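Local coordinates for BRAMP domain protein (Streptomyces davawensis, PDB 5MLD) that replaces the C-8 methyl group of FMN with an amino group, giving 8-demethyl-8-aminoriboflavin-5'-phosphate on the way to the antibiotic roseoflavin, at the interface of chains A and B and the interface of chains A and C. Sequence-based numbering; all coordinates share one arbitrary frame. Chains: chain A/B/C, BRAMP domain protein.

Contact 1: the interface of chains A and B. Residues chain A 158, 191, 194-195, 198; chain B 123, 208, 210, 212.
A:Asn195, on helix 183-205, reaches B:Tyr123 and B:Thr210 of chain B. From CB the side chain leaves with CG anti to its own carbonyl carbon (chi1 -71°), which turns the amide toward the partner; CG sits 3.9 Å from both the hydroxyl OH of B:Tyr123 and OG1 of B:Thr210. At the tip the two polar atoms part. OD1 accepts a hydrogen bond from B:Thr210 OG1 at 2.7 Å, the hydroxyl arriving almost head-on to the C=O. ND2 donates twice, nearly in the amide plane: to B:Tyr123 OH at 2.9 Å, tip to tip with amide and phenol planes 61° apart, and within its own chain to the carbonyl O of A:Pro158 at 2.8 Å. Together these bonds fix the amide's rotation; the carbonyl of A:Pro158 takes one N-H and so helps aim the other at B:Tyr123. The proline ring also packs against chain B, its CG above one face of B:Tyr123 near the rim and its CD against the phenol end of B:Tyr208. B:Leu212 CD2 lies over a face of A:Phe191, 3.8 Å from the ring centroid, and A:His198 presents a face to CA of B:Tyr208 while its CD2 touches B:Tyr208 CD1. A:Ala194 CB meets the methyl of B:Thr210. This two-fold interface joins helix 183-205 to a partner's loops and helps hold the homotetramer together.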
loop_
_atom_site.group_PDB
_atom_site.type_symbol
_atom_site.label_atom_id
_atom_site.label_comp_id
_atom_site.label_asym_id
_atom_site.label_seq_id
_atom_site.Cartn_x
_atom_site.Cartn_y
_atom_site.Cartn_z
ATOM N N PRO A 158 -4.867 17.841 -8.956
ATOM C CA PRO A 158 -4.395 17.902 -7.570
ATOM C C PRO A 158 -5.561 17.907 -6.606
ATOM O O PRO A 158 -6.673 18.333 -6.937
ATOM C CB PRO A 158 -3.642 19.234 -7.502
ATOM C CG PRO A 158 -4.278 20.057 -8.569
ATOM C CD PRO A 158 -4.567 19.089 -9.682
ATOM N N PHE A 191 -12.187 21.436 -2.696
ATOM C CA PHE A 191 -11.009 21.340 -3.562
ATOM C C PHE A 191 -11.270 20.353 -4.692
ATOM O O PHE A 191 -11.035 20.640 -5.874
ATOM C CB PHE A 191 -9.776 20.857 -2.773
ATOM C CG PHE A 191 -9.223 21.824 -1.743
ATOM C CD1 PHE A 191 -9.770 23.080 -1.533
ATOM C CD2 PHE A 191 -8.118 21.447 -0.989
ATOM C CE1 PHE A 191 -9.234 23.930 -0.586
ATOM C CE2 PHE A 191 -7.565 22.290 -0.039
ATOM C CZ PHE A 191 -8.124 23.536 0.166
ATOM N N ALA A 194 -13.899 21.525 -7.331
ATOM C CA ALA A 194 -13.389 22.622 -8.152
ATOM C C ALA A 194 -12.353 22.120 -9.154
ATOM O O ALA A 194 -12.383 22.496 -10.335
ATOM C CB ALA A 194 -12.796 23.713 -7.263
ATOM N N ASN A 195 -11.445 21.253 -8.709
ATOM C CA ASN A 195 -10.332 20.845 -9.566
ATOM C C ASN A 195 -10.746 19.788 -10.590
ATOM O O ASN A 195 -10.340 19.871 -11.756
ATOM C CB ASN A 195 -9.164 20.329 -8.713
ATOM C CG ASN A 195 -8.453 21.420 -7.940
ATOM O OD1 ASN A 195 -8.648 22.612 -8.187
ATOM N ND2 ASN A 195 -7.598 21.015 -7.011
ATOM N N HIS A 198 -12.664 21.704 -13.331
ATOM C CA HIS A 198 -11.787 22.448 -14.232
ATOM C C HIS A 198 -11.096 21.516 -15.220
ATOM O O HIS A 198 -11.097 21.754 -16.435
ATOM C CB HIS A 198 -10.746 23.236 -13.437
ATOM C CG HIS A 198 -9.790 23.985 -14.310
ATOM N ND1 HIS A 198 -10.122 25.178 -14.917
ATOM C CD2 HIS A 198 -8.531 23.691 -14.716
ATOM C CE1 HIS A 198 -9.098 25.602 -15.638
ATOM N NE2 HIS A 198 -8.123 24.715 -15.541
ATOM N N TYR B 123 1.032 23.965 -7.725
ATOM C CA TYR B 123 -0.153 23.850 -8.559
ATOM C C TYR B 123 0.191 24.118 -10.017
ATOM O O TYR B 123 1.100 24.898 -10.335
ATOM C CB TYR B 123 -1.237 24.832 -8.114
ATOM C CG TYR B 123 -2.403 24.165 -7.428
ATOM C CD1 TYR B 123 -2.222 23.496 -6.228
ATOM C CD2 TYR B 123 -3.684 24.212 -7.968
ATOM C CE1 TYR B 123 -3.285 22.892 -5.581
ATOM C CE2 TYR B 123 -4.754 23.607 -7.329
ATOM C CZ TYR B 123 -4.540 22.948 -6.134
ATOM O OH TYR B 123 -5.589 22.340 -5.480
ATOM N N TYR B 208 -5.506 25.837 -13.479
ATOM C CA TYR B 208 -6.561 25.883 -12.477
ATOM C C TYR B 208 -6.720 27.314 -11.981
ATOM O O TYR B 208 -5.731 28.011 -11.734
ATOM C CB TYR B 208 -6.238 24.957 -11.296
ATOM C CG TYR B 208 -6.094 23.502 -11.693
ATOM C CD1 TYR B 208 -7.221 22.705 -11.887
ATOM C CD2 TYR B 208 -4.839 22.923 -11.851
ATOM C CE1 TYR B 208 -7.104 21.372 -12.259
ATOM C CE2 TYR B 208 -4.704 21.588 -12.220
ATOM C CZ TYR B 208 -5.845 20.814 -12.417
ATOM O OH TYR B 208 -5.731 19.501 -12.809
ATOM N N THR B 210 -8.896 27.641 -9.361
ATOM C CA THR B 210 -9.404 27.374 -8.025
ATOM C C THR B 210 -8.760 28.290 -6.999
ATOM O O THR B 210 -7.544 28.486 -6.995
ATOM C CB THR B 210 -9.129 25.920 -7.654
ATOM O OG1 THR B 210 -9.617 25.079 -8.701
ATOM C CG2 THR B 210 -9.822 25.576 -6.338
ATOM N N LEU B 212 -8.132 28.296 -3.364
ATOM C CA LEU B 212 -8.152 27.428 -2.187
ATOM C C LEU B 212 -8.550 28.203 -0.938
ATOM O O LEU B 212 -9.240 27.674 -0.061
ATOM C CB LEU B 212 -6.786 26.774 -2.006
ATOM C CG LEU B 212 -6.283 25.958 -3.203
ATOM C CD1 LEU B 212 -4.914 25.362 -2.882
ATOM C CD2 LEU B 212 -7.288 24.850 -3.584
#

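Contact 2: the interface of chains A and C. Residues chain A 231-235; chain C 183, 187.
C:Lys187 NZ donates a hydrogen bond to the backbone O of A:Thr235 at 3.0 Å, joining two subunits of this flavodoxin-like, SsuE-family protein. The amine comes in tilted 28° from the carbonyl plane. Beyond CG the lysine chain is extended, carrying NZ away from helix 183-205 to the loop of chain A that follows strand 226-230. The same carbonyl oxygen also lies at the edge of the C:Phe183 ring, in its plane, 3.4 Å from CZ; it therefore faces the amine and the rim of the phenyl ring together, and the ring's weakly positive C-H edge may add to the attraction. C:Phe183, at the start of helix 183-205, has CG anti to the backbone N (chi1 172°), so that the ring projects from the helix against segment 231-235. A:Val233 covers one face: its CA stands over the ring centre, 3.7 Å from the centroid, while the CG1 branch reaches back toward CB and CG of the phenylalanine. Over the same face, nearer the rim, A:Asn232 O lies 3.4 Å from CE2 and A:Val233 O 3.5 Å from CE1. A:Val231 touches more lightly, its CG1 4.1 Å from CD2. Within the loop, the side-chain OD1 of A:Asn232 accepts a hydrogen bond from the backbone N of A:Asn234, the donor standing above the carbonyl plane. This bond spans A:Val233 and probably steadies the turn that presents its CA to the phenyl face.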
loop_
_atom_site.group_PDB
_atom_site.type_symbol
_atom_site.label_atom_id
_atom_site.label_comp_id
_atom_site.label_asym_id
_atom_site.label_seq_id
_atom_site.Cartn_x
_atom_site.Cartn_y
_atom_site.Cartn_z
ATOM N N VAL A 231 18.758 -17.897 -13.845
ATOM C CA VAL A 231 18.436 -17.862 -12.422
ATOM C C VAL A 231 19.527 -18.595 -11.657
ATOM O O VAL A 231 19.939 -19.692 -12.052
ATOM C CB VAL A 231 17.062 -18.498 -12.136
ATOM C CG1 VAL A 231 16.760 -18.490 -10.659
ATOM C CG2 VAL A 231 15.985 -17.782 -12.914
ATOM N N ASN A 232 19.993 -17.991 -10.565
ATOM C CA ASN A 232 20.907 -18.673 -9.654
ATOM C C ASN A 232 20.078 -19.612 -8.790
ATOM O O ASN A 232 19.329 -19.161 -7.920
ATOM C CB ASN A 232 21.687 -17.662 -8.814
ATOM C CG ASN A 232 22.623 -18.323 -7.802
ATOM O OD1 ASN A 232 22.709 -19.548 -7.719
ATOM N ND2 ASN A 232 23.343 -17.501 -7.035
ATOM N N VAL A 233 20.198 -20.919 -9.033
ATOM C CA VAL A 233 19.411 -21.917 -8.318
ATOM C C VAL A 233 20.193 -22.549 -7.175
ATOM O O VAL A 233 19.783 -23.588 -6.646
ATOM C CB VAL A 233 18.893 -23.000 -9.275
ATOM C CG1 VAL A 233 17.997 -22.375 -10.308
ATOM C CG2 VAL A 233 20.079 -23.747 -9.936
ATOM N N ASN A 234 21.305 -21.941 -6.769
ATOM C CA ASN A 234 22.194 -22.554 -5.790
ATOM C C ASN A 234 22.217 -21.814 -4.459
ATOM O O ASN A 234 23.185 -21.934 -3.703
ATOM C CB ASN A 234 23.602 -22.659 -6.379
ATOM C CG ASN A 234 23.647 -23.556 -7.596
ATOM O OD1 ASN A 234 23.972 -23.118 -8.699
ATOM N ND2 ASN A 234 23.286 -24.820 -7.406
ATOM N N THR A 235 21.155 -21.074 -4.136
ATOM C CA THR A 235 21.159 -20.336 -2.888
ATOM C C THR A 235 19.743 -20.234 -2.343
ATOM O O THR A 235 18.801 -20.027 -3.122
ATOM C CB THR A 235 21.747 -18.929 -3.062
ATOM O OG1 THR A 235 21.680 -18.225 -1.818
ATOM C CG2 THR A 235 20.990 -18.151 -4.127
ATOM N N PHE C 183 12.235 -21.581 -9.791
ATOM C CA PHE C 183 13.008 -21.848 -8.579
ATOM C C PHE C 183 12.585 -20.964 -7.405
ATOM O O PHE C 183 12.353 -21.461 -6.292
ATOM C CB PHE C 183 14.498 -21.660 -8.883
ATOM C CG PHE C 183 15.375 -21.719 -7.670
ATOM C CD1 PHE C 183 15.570 -22.914 -6.998
ATOM C CD2 PHE C 183 16.019 -20.579 -7.213
ATOM C CE1 PHE C 183 16.386 -22.974 -5.879
ATOM C CE2 PHE C 183 16.844 -20.622 -6.101
ATOM C CZ PHE C 183 17.026 -21.819 -5.425
ATOM N N LYS C 187 10.951 -22.466 -3.942
ATOM C CA LYS C 187 11.600 -22.427 -2.635
ATOM C C LYS C 187 10.776 -21.632 -1.623
ATOM O O LYS C 187 10.715 -22.007 -0.447
ATOM C CB LYS C 187 13.030 -21.886 -2.768
ATOM C CG LYS C 187 13.251 -20.398 -2.579
ATOM C CD LYS C 187 14.744 -20.073 -2.715
ATOM C CE LYS C 187 14.996 -18.581 -2.824
ATOM N NZ LYS C 187 16.388 -18.292 -3.288
#

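Contact 3: the interface of chains A and C. Residues chain A 96, 101, 104-105, 108, 148; chain C 92-93, 95.
The imidazole of A:His101 carries C:Met95 on one face, with the methyl CE over the ring centre, 3.9 Å from the centroid. The methionine bends at chi3 (-81°) to place this methyl there, and its CB also touches CE1 of the histidine. At the rim, A:His101 NE2 donates to the hydroxyl OG1 of C:Thr92 at 3.0 Å, the oxygen tilted 16° from the ring plane, while CD2 meets C:Leu93 CD1. C:Thr92 OG1 passes the bond on: it donates to A:Glu105 OE2 at 2.8 Å, reaching the carboxylate on its anti lone pair, away from the other oxygen. The threonine hydroxyl is therefore held from two directions, and the carboxylate would be expected to draw the hydroxyl proton toward itself and strengthen OG1 as an acceptor for the histidine. C:Leu93 buries 91 Å² against chain A. Its CD1 branch presses on A:Leu104 CB, a tight 3.5 Å, and its CD2 branch points to the amides of A:Asn108 and A:Asn148. Those amides are tied to each other, A:Asn148 ND2 donating to A:Asn108 OD1 at 3.2 Å in both amide planes. Since C:Thr92 and C:Leu93 also belong to the FMN-binding site, helix 98-107 of one subunit buttresses the flavin-binding loop of the other and may help shape its pocket.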
loop_
_atom_site.group_PDB
_atom_site.type_symbol
_atom_site.label_atom_id
_atom_site.label_comp_id
_atom_site.label_asym_id
_atom_site.label_seq_id
_atom_site.Cartn_x
_atom_site.Cartn_y
_atom_site.Cartn_z
ATOM N N CYS A 96 -10.499 -0.057 -0.702
ATOM C CA CYS A 96 -11.875 0.238 -1.057
ATOM C C CYS A 96 -12.762 -0.944 -0.649
ATOM O O CYS A 96 -12.274 -2.003 -0.235
ATOM C CB CYS A 96 -11.996 0.507 -2.553
ATOM S SG CYS A 96 -11.411 -0.881 -3.559
ATOM N N HIS A 101 -14.261 -2.965 -5.621
ATOM C CA HIS A 101 -13.269 -3.877 -6.171
ATOM C C HIS A 101 -13.825 -4.650 -7.367
ATOM O O HIS A 101 -13.148 -4.798 -8.394
ATOM C CB HIS A 101 -12.846 -4.813 -5.038
ATOM C CG HIS A 101 -11.541 -5.505 -5.237
ATOM N ND1 HIS A 101 -10.789 -5.945 -4.171
ATOM C CD2 HIS A 101 -10.860 -5.860 -6.355
ATOM C CE1 HIS A 101 -9.692 -6.525 -4.620
ATOM N NE2 HIS A 101 -9.715 -6.504 -5.940
ATOM N N LEU A 104 -14.194 -2.249 -10.356
ATOM C CA LEU A 104 -12.902 -1.949 -10.961
ATOM C C LEU A 104 -12.335 -3.160 -11.700
ATOM O O LEU A 104 -11.720 -3.014 -12.761
ATOM C CB LEU A 104 -11.928 -1.448 -9.891
ATOM C CG LEU A 104 -12.196 -0.074 -9.260
ATOM C CD1 LEU A 104 -11.249 0.153 -8.099
ATOM C CD2 LEU A 104 -12.014 1.015 -10.304
ATOM N N GLU A 105 -12.523 -4.366 -11.158
ATOM C CA GLU A 105 -12.126 -5.575 -11.881
ATOM C C GLU A 105 -12.805 -5.658 -13.247
ATOM O O GLU A 105 -12.160 -5.962 -14.264
ATOM C CB GLU A 105 -12.456 -6.824 -11.052
ATOM C CG GLU A 105 -11.495 -7.103 -9.903
ATOM C CD GLU A 105 -12.001 -8.196 -8.977
ATOM O OE1 GLU A 105 -13.231 -8.504 -9.001
ATOM O OE2 GLU A 105 -11.159 -8.768 -8.236
ATOM N N ASN A 108 -11.601 -3.088 -15.833
ATOM C CA ASN A 108 -10.277 -3.307 -16.408
ATOM C C ASN A 108 -10.340 -4.162 -17.662
ATOM O O ASN A 108 -9.448 -4.976 -17.919
ATOM C CB ASN A 108 -9.337 -3.954 -15.396
ATOM C CG ASN A 108 -8.445 -2.944 -14.711
ATOM O OD1 ASN A 108 -8.918 -2.084 -13.970
ATOM N ND2 ASN A 108 -7.140 -3.048 -14.950
ATOM N N ASN A 148 -5.037 2.827 -10.328
ATOM C CA ASN A 148 -5.718 1.931 -11.258
ATOM C C ASN A 148 -6.531 2.700 -12.287
ATOM O O ASN A 148 -6.547 2.333 -13.468
ATOM C CB ASN A 148 -6.632 0.953 -10.531
ATOM C CG ASN A 148 -7.302 -0.004 -11.496
ATOM O OD1 ASN A 148 -6.683 -0.967 -11.948
ATOM N ND2 ASN A 148 -8.553 0.275 -11.850
ATOM N N THR C 92 -5.542 -8.851 -8.260
ATOM C CA THR C 92 -6.241 -7.919 -9.144
ATOM C C THR C 92 -6.101 -6.500 -8.612
ATOM O O THR C 92 -6.364 -6.237 -7.430
ATOM C CB THR C 92 -7.737 -8.253 -9.327
ATOM O OG1 THR C 92 -8.437 -8.090 -8.085
ATOM C CG2 THR C 92 -7.928 -9.650 -9.864
ATOM N N LEU C 93 -5.692 -5.582 -9.489
ATOM C CA LEU C 93 -5.636 -4.158 -9.153
ATOM C C LEU C 93 -4.672 -3.906 -8.003
ATOM O O LEU C 93 -4.906 -3.041 -7.157
ATOM C CB LEU C 93 -7.024 -3.613 -8.797
ATOM C CG LEU C 93 -8.196 -4.141 -9.624
ATOM C CD1 LEU C 93 -9.504 -3.755 -8.954
ATOM C CD2 LEU C 93 -8.124 -3.600 -11.029
ATOM N N MET C 95 -4.231 -5.663 -5.517
ATOM C CA MET C 95 -4.880 -6.157 -4.311
ATOM C C MET C 95 -5.083 -7.663 -4.431
ATOM O O MET C 95 -4.830 -8.263 -5.478
ATOM C CB MET C 95 -6.237 -5.468 -4.098
ATOM C CG MET C 95 -6.100 -3.956 -3.833
ATOM S SD MET C 95 -7.742 -3.192 -3.666
ATOM C CE MET C 95 -8.211 -2.978 -5.367
#

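Contact 4: the interface of chains A and C. Residues chain A 12, 45, 51, 97-99, 102; chain C 51, 98, 102, 105.
C:Gln51 leaves its backbone with CG anti to N (chi1 178°) and runs on extended, carrying NE2 to A:Ser98, whose OG occupies the crowded position between N and the carbonyl carbon (chi1 60°). In this two-fold A-C interface of the homotetramer, residues 51 and 98 pair reciprocally. C:Gln51 NE2 donates to A:Ser98 OG at 2.9 Å, almost straight at 179° and in the amide plane. The serine hydroxyl in turn donates to C:Glu105 OE1 at 2.6 Å, and the serine backbone N donates to OE2 at 2.9 Å. The carboxylate clasps the first residue of helix 98-107 with both oxygens, each met on its syn side and somewhat out of plane. If ionised, the carboxylate would probably be stabilised by the N-terminal end of that helix. A:Leu12, an FMN-site residue, meets the carboxylate of C:Glu105 tip to tip, its CD1 nearest OE1, while its CD2 lies near C:Gln51 CG, the two side chains crossing at about a right angle. A:Ile45 CD1 touches the amide end of C:Gln51. A:Val102 CG2 packs on C:Ser98 CB at 3.6 Å, and C:Val102 CG2 on A:Ser98 CB likewise. In the twin bond, A:Gln51 NE2 donates to C:Ser98 OG at 2.8 Å, nearly straight and in the amide plane.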
loop_
_atom_site.group_PDB
_atom_site.type_symbol
_atom_site.label_atom_id
_atom_site.label_comp_id
_atom_site.label_asym_id
_atom_site.label_seq_id
_atom_site.Cartn_x
_atom_site.Cartn_y
_atom_site.Cartn_z
ATOM N N LEU A 12 -21.615 -1.330 1.130
ATOM C CA LEU A 12 -22.122 -2.693 1.079
ATOM C C LEU A 12 -23.560 -2.832 1.556
ATOM O O LEU A 12 -24.110 -3.937 1.483
ATOM C CB LEU A 12 -21.226 -3.615 1.912
ATOM C CG LEU A 12 -19.816 -3.710 1.340
ATOM C CD1 LEU A 12 -18.959 -4.594 2.238
ATOM C CD2 LEU A 12 -19.842 -4.245 -0.085
ATOM N N ILE A 45 -24.169 -1.519 -5.069
ATOM C CA ILE A 45 -24.625 -2.751 -4.428
ATOM C C ILE A 45 -26.119 -2.976 -4.640
ATOM O O ILE A 45 -26.603 -4.107 -4.480
ATOM C CB ILE A 45 -24.269 -2.749 -2.922
ATOM C CG1 ILE A 45 -24.306 -4.163 -2.340
ATOM C CG2 ILE A 45 -25.194 -1.842 -2.107
ATOM C CD1 ILE A 45 -23.163 -5.022 -2.766
ATOM N N GLN A 51 -19.961 -11.165 -10.313
ATOM C CA GLN A 51 -18.560 -11.128 -9.909
ATOM C C GLN A 51 -17.708 -12.153 -10.649
ATOM O O GLN A 51 -16.508 -11.933 -10.849
ATOM C CB GLN A 51 -18.460 -11.382 -8.400
ATOM C CG GLN A 51 -17.045 -11.457 -7.846
ATOM C CD GLN A 51 -17.044 -11.803 -6.367
ATOM O OE1 GLN A 51 -17.922 -12.524 -5.886
ATOM N NE2 GLN A 51 -16.087 -11.260 -5.634
ATOM N N THR A 97 -14.078 -0.776 -0.762
ATOM C CA THR A 97 -14.919 -1.931 -0.446
ATOM C C THR A 97 -14.809 -3.016 -1.516
ATOM O O THR A 97 -14.334 -2.788 -2.634
ATOM C CB THR A 97 -16.391 -1.555 -0.304
ATOM O OG1 THR A 97 -16.884 -1.063 -1.561
ATOM C CG2 THR A 97 -16.602 -0.538 0.799
ATOM N N SER A 98 -15.274 -4.226 -1.164
ATOM C CA SER A 98 -15.291 -5.294 -2.158
ATOM C C SER A 98 -16.190 -4.938 -3.336
ATOM O O SER A 98 -15.946 -5.396 -4.462
ATOM C CB SER A 98 -15.737 -6.623 -1.536
ATOM O OG SER A 98 -17.040 -6.509 -0.993
ATOM N N ALA A 99 -17.227 -4.119 -3.101
ATOM C CA ALA A 99 -18.101 -3.687 -4.195
ATOM C C ALA A 99 -17.364 -2.802 -5.197
ATOM O O ALA A 99 -17.514 -2.976 -6.414
ATOM C CB ALA A 99 -19.320 -2.948 -3.640
ATOM N N VAL A 102 -15.060 -5.154 -7.251
ATOM C CA VAL A 102 -15.694 -5.851 -8.374
ATOM C C VAL A 102 -15.838 -4.913 -9.568
ATOM O O VAL A 102 -15.507 -5.275 -10.706
ATOM C CB VAL A 102 -17.056 -6.429 -7.951
ATOM C CG1 VAL A 102 -17.795 -6.982 -9.164
ATOM C CG2 VAL A 102 -16.847 -7.539 -6.929
ATOM N N GLN C 51 -22.636 -10.855 -0.311
ATOM C CA GLN C 51 -21.726 -9.724 -0.137
ATOM C C GLN C 51 -22.347 -8.569 0.647
ATOM O O GLN C 51 -21.629 -7.813 1.320
ATOM C CB GLN C 51 -21.287 -9.237 -1.521
ATOM C CG GLN C 51 -20.359 -8.010 -1.533
ATOM C CD GLN C 51 -20.095 -7.532 -2.952
ATOM O OE1 GLN C 51 -20.921 -7.728 -3.839
ATOM N NE2 GLN C 51 -18.937 -6.915 -3.171
ATOM N N SER C 98 -11.426 -9.589 -5.415
ATOM C CA SER C 98 -12.666 -9.202 -4.744
ATOM C C SER C 98 -13.295 -10.375 -3.999
ATOM O O SER C 98 -13.993 -10.164 -3.000
ATOM C CB SER C 98 -13.664 -8.618 -5.756
ATOM O OG SER C 98 -14.085 -9.598 -6.687
ATOM N N VAL C 102 -14.271 -10.125 -0.070
ATOM C CA VAL C 102 -15.564 -10.410 0.558
ATOM C C VAL C 102 -15.374 -11.322 1.765
ATOM O O VAL C 102 -15.946 -11.085 2.833
ATOM C CB VAL C 102 -16.533 -11.039 -0.461
ATOM C CG1 VAL C 102 -17.789 -11.564 0.260
ATOM C CG2 VAL C 102 -16.917 -10.011 -1.527
ATOM N N GLU C 105 -13.864 -9.442 4.560
ATOM C CA GLU C 105 -14.874 -8.536 5.101
ATOM C C GLU C 105 -15.784 -9.273 6.071
ATOM O O GLU C 105 -16.020 -8.812 7.195
ATOM C CB GLU C 105 -15.695 -7.902 3.972
ATOM C CG GLU C 105 -15.053 -6.665 3.349
ATOM C CD GLU C 105 -15.758 -6.212 2.074
ATOM O OE1 GLU C 105 -16.654 -6.940 1.570
ATOM O OE2 GLU C 105 -15.398 -5.127 1.564
#

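Contacts 3 and 4 are neighbours, their C-alpha centres about 11 Å apart, and helix 98-107 serves both; A:Glu105 bonds C:Thr92 in contact 3, and C:Glu105 bonds A:Ser98 in contact 4. Both include FMN-site residues, tying the A-C interface to the flavin pockets. Contact 2 is an outlying part of that interface, about 32 Å from contact 3 and 39 Å from contact 4. Contact 1, about 51 Å from contact 2, joins A to B. Helix 183-205 supplies residues to contacts 1 and 2, so one element serves two different interfaces of the homotetramer.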